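Local coordinates for DUF1955 domain-containing protein (Sulfolobus tokodaii, PDB 1WY6) that is of unknown function but folds as an all-helical repeat protein from a hyperthermophilic archaeon, at residues A[28-33]-A[63-68]; A[108-113]-A[136-141]. All coordinates share one frame; numbering follows the deposited sequence.

Contact 1 of 2, residues A[28-33]-A[63-68]; sequences KIVLEI and DKIGSY
Leu31 lays its CD2 methyl over one face of the Tyr68 ring. This is helix-on-helix packing in an all-helical repeat protein. Helix 23-36 meets residues 63-68, at the end region of helix 55-65. The methyl does not sit over the ring centre. It lies over the rim at the CE1-CZ bond, with Leu31 CD2 3.5 Å from both Tyr68 CE1 and CZ. The two side chains cross at about a right angle. Leu31 CD2 also faces Ile65 CG2, at a looser 4.4 Å. Ile65 is buried. Its CG1 stands between the backbone N and the carbonyl carbon (chi1 64°), and the chain is extended beyond it. That carries CD1 across to helix 23-36. There it meets Val30 CG1 at 4.1 Å, and these side chains too cross at about a right angle. Val30 is also buried, and Ala14 of helix 7-19 touches it. Ile65 and Lys64 add contacts to Val27 on helix 23-36. The Tyr68 side chain also touches Thr34. With an alanine here instead of Tyr68, the Leu31 methyl would probably lose the aromatic face it rests on, and a gap would open towards Leu31 and Thr34. The turn that presents the ring is closed by a backbone hydrogen bond, Tyr68 N to Ile65 O, of 3.0 Å.

Contact 2 of 2, residues A[108-113]-A[136-141]; sequences DKLEEI and RRVGDE
Glu111 OE1 takes a salt bridge from Arg107 NE while lying 3.4 Å from Asp140 OD2. These two oxygens are both acceptors and do not bond each other. Arg107 NH2 also makes a long, weak ion pair with Asp140 OD2, so one guanidinium probably offsets the like charges. Arg115 NH2 makes a salt bridge to the other Glu111 oxygen, OE2. The Glu111 chain is extended beyond CG, and Asp140 OD2 comes up beside it, 3.3 Å from Glu111 CD. The carboxylate planes are turned 61° apart. With CG anti to the backbone N (chi1 -169°), the Asp140 carboxylate sets OD2 against Glu111, while OD1 accepts from Asp143 N and caps the next helix.

The apolar half lies alongside. Leu110 CD1 meets both methyls of Val138, with CG1 at 3.6 Å and CG2 at 3.8 Å. Leu98, Leu101 and Val102 of helix 92-103 and Leu135 also touch Leu110. Gly139, at positive phi, is the C-prime residue of a Schellman motif, with bonds from Gly139 N to Arg136 O and from Asp140 N to Leu135 O. Together the Schellman end and the Asp140 N-cap form a tight turn joining successive helices 125-137 and 141-153 of this helical repeat fold.

How the contacts relate
From the N terminus, helix 7-19 is followed by helix 23-36, which opens contact 1. The chain runs through helices 39-42 and 44-52 before helix 55-65 closes that loop. Disulfides Cys47-Cys74 and Cys55-Cys83 both start inside this loop and end beyond it, so they cross contact 1. Helices 78-86 and 92-103 come next. Contact 2 then opens on helix 107-117 and closes at the end of helix 125-137. Cys152-Cys160 lies later still. The two contacts are in series, neither nested nor crossed. Their centres are 32 Å apart, on opposite sides of the chain's centre. Contact 1 ties helix 23-36 to the helix 55-65 region; contact 2 ties helix 107-117 to the turn after helix 125-137.

Contact 1 of 2, residues A[28-33]-A[63-68]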
ATOM      1  N   LYS A  28       3.080   6.008  20.611  1.00 13.67           N
ATOM      2  CA  LYS A  28       3.746   5.906  21.899  1.00 15.57           C
ATOM      3  C   LYS A  28       3.390   4.551  22.505  1.00 13.81           C
ATOM      4  O   LYS A  28       4.265   3.815  22.966  1.00 19.05           O
ATOM      5  CB  LYS A  28       3.286   7.052  22.809  1.00 15.18           C
ATOM      6  CG  LYS A  28       3.877   7.029  24.209  1.00 23.26           C
ATOM      7  CD  LYS A  28       3.328   8.176  25.048  1.00 31.28           C
ATOM      8  CE  LYS A  28       3.834   8.112  26.488  1.00 38.54           C
ATOM      9  NZ  LYS A  28       5.304   8.332  26.582  1.00 42.75           N
ATOM     10  N   ILE A  29       2.101   4.226  22.494  1.00  8.99           N
ATOM     11  CA  ILE A  29       1.608   2.948  23.010  1.00  8.99           C
ATOM     12  C   ILE A  29       2.263   1.787  22.249  1.00  8.99           C
ATOM     13  O   ILE A  29       2.753   0.828  22.853  1.00 20.24           O
ATOM     14  CB  ILE A  29       0.082   2.824  22.833  1.00  8.99           C
ATOM     15  CG1 ILE A  29      -0.633   3.995  23.511  1.00  8.99           C
ATOM     16  CG2 ILE A  29      -0.407   1.516  23.451  1.00  8.99           C
ATOM     17  CD1 ILE A  29      -0.605   3.935  24.990  1.00  8.99           C
ATOM     18  N   VAL A  30       2.272   1.876  20.923  1.00 19.15           N
ATOM     19  CA  VAL A  30       2.867   0.825  20.098  1.00 20.41           C
ATOM     20  C   VAL A  30       4.343   0.595  20.422  1.00 19.02           C
ATOM     21  O   VAL A  30       4.795  -0.545  20.480  1.00 17.28           O
ATOM     22  CB  VAL A  30       2.729   1.147  18.586  1.00 21.51           C
ATOM     23  CG1 VAL A  30       3.539   0.159  17.765  1.00 21.99           C
ATOM     24  CG2 VAL A  30       1.267   1.091  18.173  1.00 20.01           C
ATOM     25  N   LEU A  31       5.094   1.672  20.626  1.00 19.51           N
ATOM     26  CA  LEU A  31       6.509   1.552  20.943  1.00 20.32           C
ATOM     27  C   LEU A  31       6.723   0.938  22.320  1.00 21.48           C
ATOM     28  O   LEU A  31       7.786   0.386  22.592  1.00 22.52           O
ATOM     29  CB  LEU A  31       7.199   2.916  20.861  1.00 21.79           C
ATOM     30  CG  LEU A  31       7.226   3.561  19.468  1.00 25.69           C
ATOM     31  CD1 LEU A  31       7.999   4.877  19.511  1.00 22.96           C
ATOM     32  CD2 LEU A  31       7.870   2.598  18.478  1.00 20.88           C
ATOM     33  N   GLU A  32       5.720   1.045  23.189  1.00 21.19           N
ATOM     34  CA  GLU A  32       5.811   0.454  24.516  1.00 21.90           C
ATOM     35  C   GLU A  32       5.790  -1.059  24.325  1.00 21.99           C
ATOM     36  O   GLU A  32       6.661  -1.765  24.818  1.00 20.41           O
ATOM     37  CB  GLU A  32       4.621   0.869  25.394  1.00 24.25           C
ATOM     38  CG  GLU A  32       4.510   2.363  25.670  1.00 28.47           C
ATOM     39  CD  GLU A  32       3.329   2.705  26.573  1.00 39.05           C
ATOM     40  OE1 GLU A  32       2.947   3.895  26.634  1.00 38.00           O
ATOM     41  OE2 GLU A  32       2.786   1.785  27.229  1.00 43.23           O
ATOM     42  N   ILE A  33       4.784  -1.540  23.596  1.00  8.99           N
ATOM     43  CA  ILE A  33       4.617  -2.964  23.315  1.00  8.99           C
ATOM     44  C   ILE A  33       5.869  -3.521  22.647  1.00  8.99           C
ATOM     45  O   ILE A  33       6.336  -4.616  22.977  1.00 25.69           O
ATOM     46  CB  ILE A  33       3.418  -3.206  22.369  1.00  8.99           C
ATOM     47  CG1 ILE A  33       2.121  -2.719  23.023  1.00  8.99           C
ATOM     48  CG2 ILE A  33       3.332  -4.680  22.004  1.00  8.99           C
ATOM     49  CD1 ILE A  33       1.783  -3.412  24.340  1.00  8.99           C
ATOM     50  N   ASP A  63       5.172   5.740   8.404  1.00 12.47           N
ATOM     51  CA  ASP A  63       6.433   6.478   8.490  1.00 14.84           C
ATOM     52  C   ASP A  63       7.027   6.362   9.898  1.00 14.76           C
ATOM     53  O   ASP A  63       8.239   6.352  10.081  1.00 15.89           O
ATOM     54  CB  ASP A  63       6.201   7.960   8.190  1.00 15.01           C
ATOM     55  CG  ASP A  63       6.071   8.253   6.705  1.00 16.12           C
ATOM     56  OD1 ASP A  63       5.597   9.358   6.381  1.00 20.20           O
ATOM     57  OD2 ASP A  63       6.446   7.407   5.868  1.00 13.77           O
ATOM     58  N   LYS A  64       6.166   6.277  10.900  1.00 14.83           N
ATOM     59  CA  LYS A  64       6.653   6.206  12.271  1.00 16.60           C
ATOM     60  C   LYS A  64       6.916   4.806  12.788  1.00 17.24           C
ATOM     61  O   LYS A  64       7.936   4.564  13.430  1.00 17.01           O
ATOM     62  CB  LYS A  64       5.675   6.910  13.206  1.00 17.01           C
ATOM     63  CG  LYS A  64       5.774   8.428  13.181  1.00 22.43           C
ATOM     64  CD  LYS A  64       4.662   9.053  14.001  1.00 26.83           C
ATOM     65  CE  LYS A  64       4.978  10.496  14.357  1.00 34.70           C
ATOM     66  NZ  LYS A  64       5.475  11.260  13.186  1.00 35.63           N
ATOM     67  N   ILE A  65       6.019   3.876  12.485  1.00 15.13           N
ATOM     68  CA  ILE A  65       6.175   2.526  13.010  1.00 16.72           C
ATOM     69  C   ILE A  65       6.245   1.376  12.008  1.00 17.21           C
ATOM     70  O   ILE A  65       6.359   0.220  12.401  1.00 15.57           O
ATOM     71  CB  ILE A  65       5.045   2.240  14.013  1.00 17.59           C
ATOM     72  CG1 ILE A  65       3.688   2.262  13.300  1.00 19.34           C
ATOM     73  CG2 ILE A  65       5.054   3.307  15.108  1.00 15.79           C
ATOM     74  CD1 ILE A  65       2.508   1.985  14.217  1.00 25.21           C
ATOM     75  N   GLY A  66       6.186   1.684  10.721  1.00 18.34           N
ATOM     76  CA  GLY A  66       6.241   0.630   9.726  1.00 19.21           C
ATOM     77  C   GLY A  66       7.427  -0.305   9.899  1.00 19.17           C
ATOM     78  O   GLY A  66       7.289  -1.522   9.793  1.00 19.84           O
ATOM     79  N   SER A  67       8.590   0.274  10.177  1.00 19.37           N
ATOM     80  CA  SER A  67       9.829  -0.477  10.337  1.00 18.43           C
ATOM     81  C   SER A  67       9.835  -1.536  11.435  1.00 16.84           C
ATOM     82  O   SER A  67      10.680  -2.426  11.417  1.00 16.60           O
ATOM     83  CB  SER A  67      10.999   0.495  10.558  1.00 18.92           C
ATOM     84  OG  SER A  67      10.847   1.226  11.764  1.00 17.62           O
ATOM     85  N   TYR A  68       8.909  -1.447  12.388  1.00 14.24           N
ATOM     86  CA  TYR A  68       8.845  -2.431  13.474  1.00 15.28           C
ATOM     87  C   TYR A  68       8.098  -3.706  13.103  1.00 15.79           C
ATOM     88  O   TYR A  68       8.069  -4.662  13.886  1.00 14.14           O
ATOM     89  CB  TYR A  68       8.176  -1.840  14.716  1.00 14.14           C
ATOM     90  CG  TYR A  68       8.994  -0.785  15.414  1.00 13.49           C
ATOM     91  CD1 TYR A  68       8.926   0.545  15.023  1.00 14.87           C
ATOM     92  CD2 TYR A  68       9.854  -1.126  16.458  1.00 19.51           C
ATOM     93  CE1 TYR A  68       9.698   1.521  15.654  1.00 23.66           C
ATOM     94  CE2 TYR A  68      10.627  -0.164  17.098  1.00 23.83           C
ATOM     95  CZ  TYR A  68      10.545   1.157  16.693  1.00 21.47           C
ATOM     96  OH  TYR A  68      11.295   2.118  17.334  1.00 23.35           O
TER

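Contact 2 of 2, residues A[108-113]-A[136-141]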
ATOM      1  N   ASP A 108      -4.844 -11.177  -8.467  1.00 20.84           N
ATOM      2  CA  ASP A 108      -6.230 -10.760  -8.306  1.00 23.29           C
ATOM      3  C   ASP A 108      -6.330  -9.351  -7.731  1.00 21.26           C
ATOM      4  O   ASP A 108      -7.074  -8.527  -8.245  1.00 23.22           O
ATOM      5  CB  ASP A 108      -6.976 -11.761  -7.406  1.00 24.00           C
ATOM      6  CG  ASP A 108      -6.384 -11.857  -6.003  1.00 27.89           C
ATOM      7  OD1 ASP A 108      -5.151 -11.730  -5.854  1.00 31.89           O
ATOM      8  OD2 ASP A 108      -7.155 -12.083  -5.046  1.00 35.17           O
ATOM      9  N   LYS A 109      -5.578  -9.080  -6.667  1.00 19.94           N
ATOM     10  CA  LYS A 109      -5.588  -7.763  -6.030  1.00 17.29           C
ATOM     11  C   LYS A 109      -5.048  -6.695  -6.988  1.00 14.88           C
ATOM     12  O   LYS A 109      -5.636  -5.626  -7.130  1.00 12.64           O
ATOM     13  CB  LYS A 109      -4.760  -7.800  -4.739  1.00 15.46           C
ATOM     14  CG  LYS A 109      -5.278  -8.808  -3.702  1.00 20.01           C
ATOM     15  CD  LYS A 109      -6.699  -8.453  -3.253  1.00 22.30           C
ATOM     16  CE  LYS A 109      -7.376  -9.592  -2.499  1.00 30.96           C
ATOM     17  NZ  LYS A 109      -6.698  -9.923  -1.225  1.00 34.13           N
ATOM     18  N   LEU A 110      -3.937  -6.993  -7.655  1.00 14.41           N
ATOM     19  CA  LEU A 110      -3.348  -6.058  -8.620  1.00 14.52           C
ATOM     20  C   LEU A 110      -4.315  -5.719  -9.764  1.00 13.14           C
ATOM     21  O   LEU A 110      -4.361  -4.575 -10.222  1.00 15.90           O
ATOM     22  CB  LEU A 110      -2.049  -6.641  -9.193  1.00 14.49           C
ATOM     23  CG  LEU A 110      -0.911  -6.794  -8.178  1.00 12.17           C
ATOM     24  CD1 LEU A 110       0.241  -7.581  -8.788  1.00 12.22           C
ATOM     25  CD2 LEU A 110      -0.452  -5.405  -7.727  1.00 18.01           C
ATOM     26  N   GLU A 111      -5.083  -6.709 -10.225  1.00 14.65           N
ATOM     27  CA  GLU A 111      -6.050  -6.478 -11.308  1.00 17.04           C
ATOM     28  C   GLU A 111      -7.210  -5.604 -10.840  1.00 15.34           C
ATOM     29  O   GLU A 111      -7.696  -4.751 -11.585  1.00 14.28           O
ATOM     30  CB  GLU A 111      -6.603  -7.797 -11.842  1.00 17.66           C
ATOM     31  CG  GLU A 111      -5.560  -8.680 -12.483  1.00 23.03           C
ATOM     32  CD  GLU A 111      -6.184  -9.717 -13.396  1.00 26.15           C
ATOM     33  OE1 GLU A 111      -5.478 -10.676 -13.779  1.00 31.20           O
ATOM     34  OE2 GLU A 111      -7.382  -9.562 -13.738  1.00 31.85           O
ATOM     35  N   GLU A 112      -7.659  -5.829  -9.611  1.00 13.39           N
ATOM     36  CA  GLU A 112      -8.731  -5.020  -9.038  1.00 14.33           C
ATOM     37  C   GLU A 112      -8.295  -3.545  -9.028  1.00 14.46           C
ATOM     38  O   GLU A 112      -9.038  -2.662  -9.451  1.00 13.56           O
ATOM     39  CB  GLU A 112      -9.036  -5.510  -7.619  1.00 13.85           C
ATOM     40  CG  GLU A 112      -9.736  -6.864  -7.606  1.00 15.51           C
ATOM     41  CD  GLU A 112      -9.613  -7.586  -6.278  1.00 17.26           C
ATOM     42  OE1 GLU A 112      -9.354  -6.909  -5.260  1.00 14.27           O
ATOM     43  OE2 GLU A 112      -9.783  -8.829  -6.253  1.00 15.47           O
ATOM     44  N   ILE A 113      -7.081  -3.282  -8.555  1.00  8.99           N
ATOM     45  CA  ILE A 113      -6.563  -1.912  -8.540  1.00  8.99           C
ATOM     46  C   ILE A 113      -6.529  -1.378  -9.977  1.00  8.99           C
ATOM     47  O   ILE A 113      -6.901  -0.233 -10.244  1.00 14.13           O
ATOM     48  CB  ILE A 113      -5.126  -1.857  -7.976  1.00  8.99           C
ATOM     49  CG1 ILE A 113      -5.138  -2.086  -6.465  1.00  8.99           C
ATOM     50  CG2 ILE A 113      -4.492  -0.513  -8.299  1.00  8.99           C
ATOM     51  CD1 ILE A 113      -5.804  -0.953  -5.684  1.00  8.99           C
ATOM     52  N   ARG A 136       2.284  -6.309 -15.231  1.00 19.19           N
ATOM     53  CA  ARG A 136       3.059  -7.035 -16.219  1.00 21.89           C
ATOM     54  C   ARG A 136       3.888  -8.108 -15.508  1.00 22.40           C
ATOM     55  O   ARG A 136       4.151  -9.175 -16.071  1.00 20.95           O
ATOM     56  CB  ARG A 136       3.944  -6.058 -16.997  1.00 23.94           C
ATOM     57  CG  ARG A 136       4.395  -6.564 -18.349  1.00 31.37           C
ATOM     58  CD  ARG A 136       4.889  -5.415 -19.210  1.00 35.55           C
ATOM     59  NE  ARG A 136       3.786  -4.661 -19.801  1.00 45.16           N
ATOM     60  CZ  ARG A 136       3.826  -3.362 -20.083  1.00 49.69           C
ATOM     61  NH1 ARG A 136       2.775  -2.766 -20.627  1.00 51.14           N
ATOM     62  NH2 ARG A 136       4.905  -2.650 -19.801  1.00 52.32           N
ATOM     63  N   ARG A 137       4.273  -7.836 -14.259  1.00 22.96           N
ATOM     64  CA  ARG A 137       5.055  -8.787 -13.471  1.00 24.11           C
ATOM     65  C   ARG A 137       4.247 -10.014 -13.039  1.00 23.48           C
ATOM     66  O   ARG A 137       4.826 -11.027 -12.655  1.00 23.09           O
ATOM     67  CB  ARG A 137       5.648  -8.113 -12.224  1.00 24.78           C
ATOM     68  CG  ARG A 137       6.824  -7.174 -12.488  1.00 29.32           C
ATOM     69  CD  ARG A 137       7.445  -6.691 -11.176  1.00 34.75           C
ATOM     70  NE  ARG A 137       8.007  -7.797 -10.395  1.00 38.37           N
ATOM     71  CZ  ARG A 137       8.310  -7.734  -9.098  1.00 36.93           C
ATOM     72  NH1 ARG A 137       8.106  -6.612  -8.413  1.00 33.72           N
ATOM     73  NH2 ARG A 137       8.811  -8.801  -8.479  1.00 26.57           N
ATOM     74  N   VAL A 138       2.917  -9.925 -13.083  1.00 21.93           N
ATOM     75  CA  VAL A 138       2.077 -11.067 -12.716  1.00 20.88           C
ATOM     76  C   VAL A 138       1.446 -11.732 -13.944  1.00 21.41           C
ATOM     77  O   VAL A 138       0.578 -12.603 -13.817  1.00 21.31           O
ATOM     78  CB  VAL A 138       0.946 -10.693 -11.697  1.00 19.33           C
ATOM     79  CG1 VAL A 138       1.534 -10.535 -10.300  1.00 20.34           C
ATOM     80  CG2 VAL A 138       0.244  -9.420 -12.115  1.00 13.37           C
ATOM     81  N   GLY A 139       1.886 -11.320 -15.129  1.00 21.04           N
ATOM     82  CA  GLY A 139       1.377 -11.908 -16.358  1.00 22.98           C
ATOM     83  C   GLY A 139       0.180 -11.240 -17.011  1.00 23.63           C
ATOM     84  O   GLY A 139      -0.403 -11.797 -17.949  1.00 25.46           O
ATOM     85  N   ASP A 140      -0.183 -10.052 -16.536  1.00 22.63           N
ATOM     86  CA  ASP A 140      -1.324  -9.329 -17.085  1.00 23.41           C
ATOM     87  C   ASP A 140      -0.898  -8.225 -18.058  1.00 24.86           C
ATOM     88  O   ASP A 140      -1.006  -7.034 -17.744  1.00 19.25           O
ATOM     89  CB  ASP A 140      -2.145  -8.703 -15.955  1.00 24.41           C
ATOM     90  CG  ASP A 140      -3.481  -8.167 -16.432  1.00 26.52           C
ATOM     91  OD1 ASP A 140      -3.635  -7.940 -17.651  1.00 33.77           O
ATOM     92  OD2 ASP A 140      -4.376  -7.963 -15.586  1.00 31.99           O
ATOM     93  N   GLU A 141      -0.427  -8.626 -19.237  1.00 28.59           N
ATOM     94  CA  GLU A 141       0.011  -7.676 -20.258  1.00 31.05           C
ATOM     95  C   GLU A 141      -1.112  -6.800 -20.807  1.00 29.39           C
ATOM     96  O   GLU A 141      -0.901  -5.613 -21.064  1.00 28.29           O
ATOM     97  CB  GLU A 141       0.692  -8.407 -21.421  1.00 32.04           C
ATOM     98  CG  GLU A 141       2.180  -8.674 -21.211  1.00 39.76           C
ATOM     99  CD  GLU A 141       2.454  -9.709 -20.136  1.00 41.93           C
ATOM    100  OE1 GLU A 141       3.632  -9.872 -19.752  1.00 35.98           O
ATOM    101  OE2 GLU A 141       1.492 -10.363 -19.679  1.00 52.59           O
TER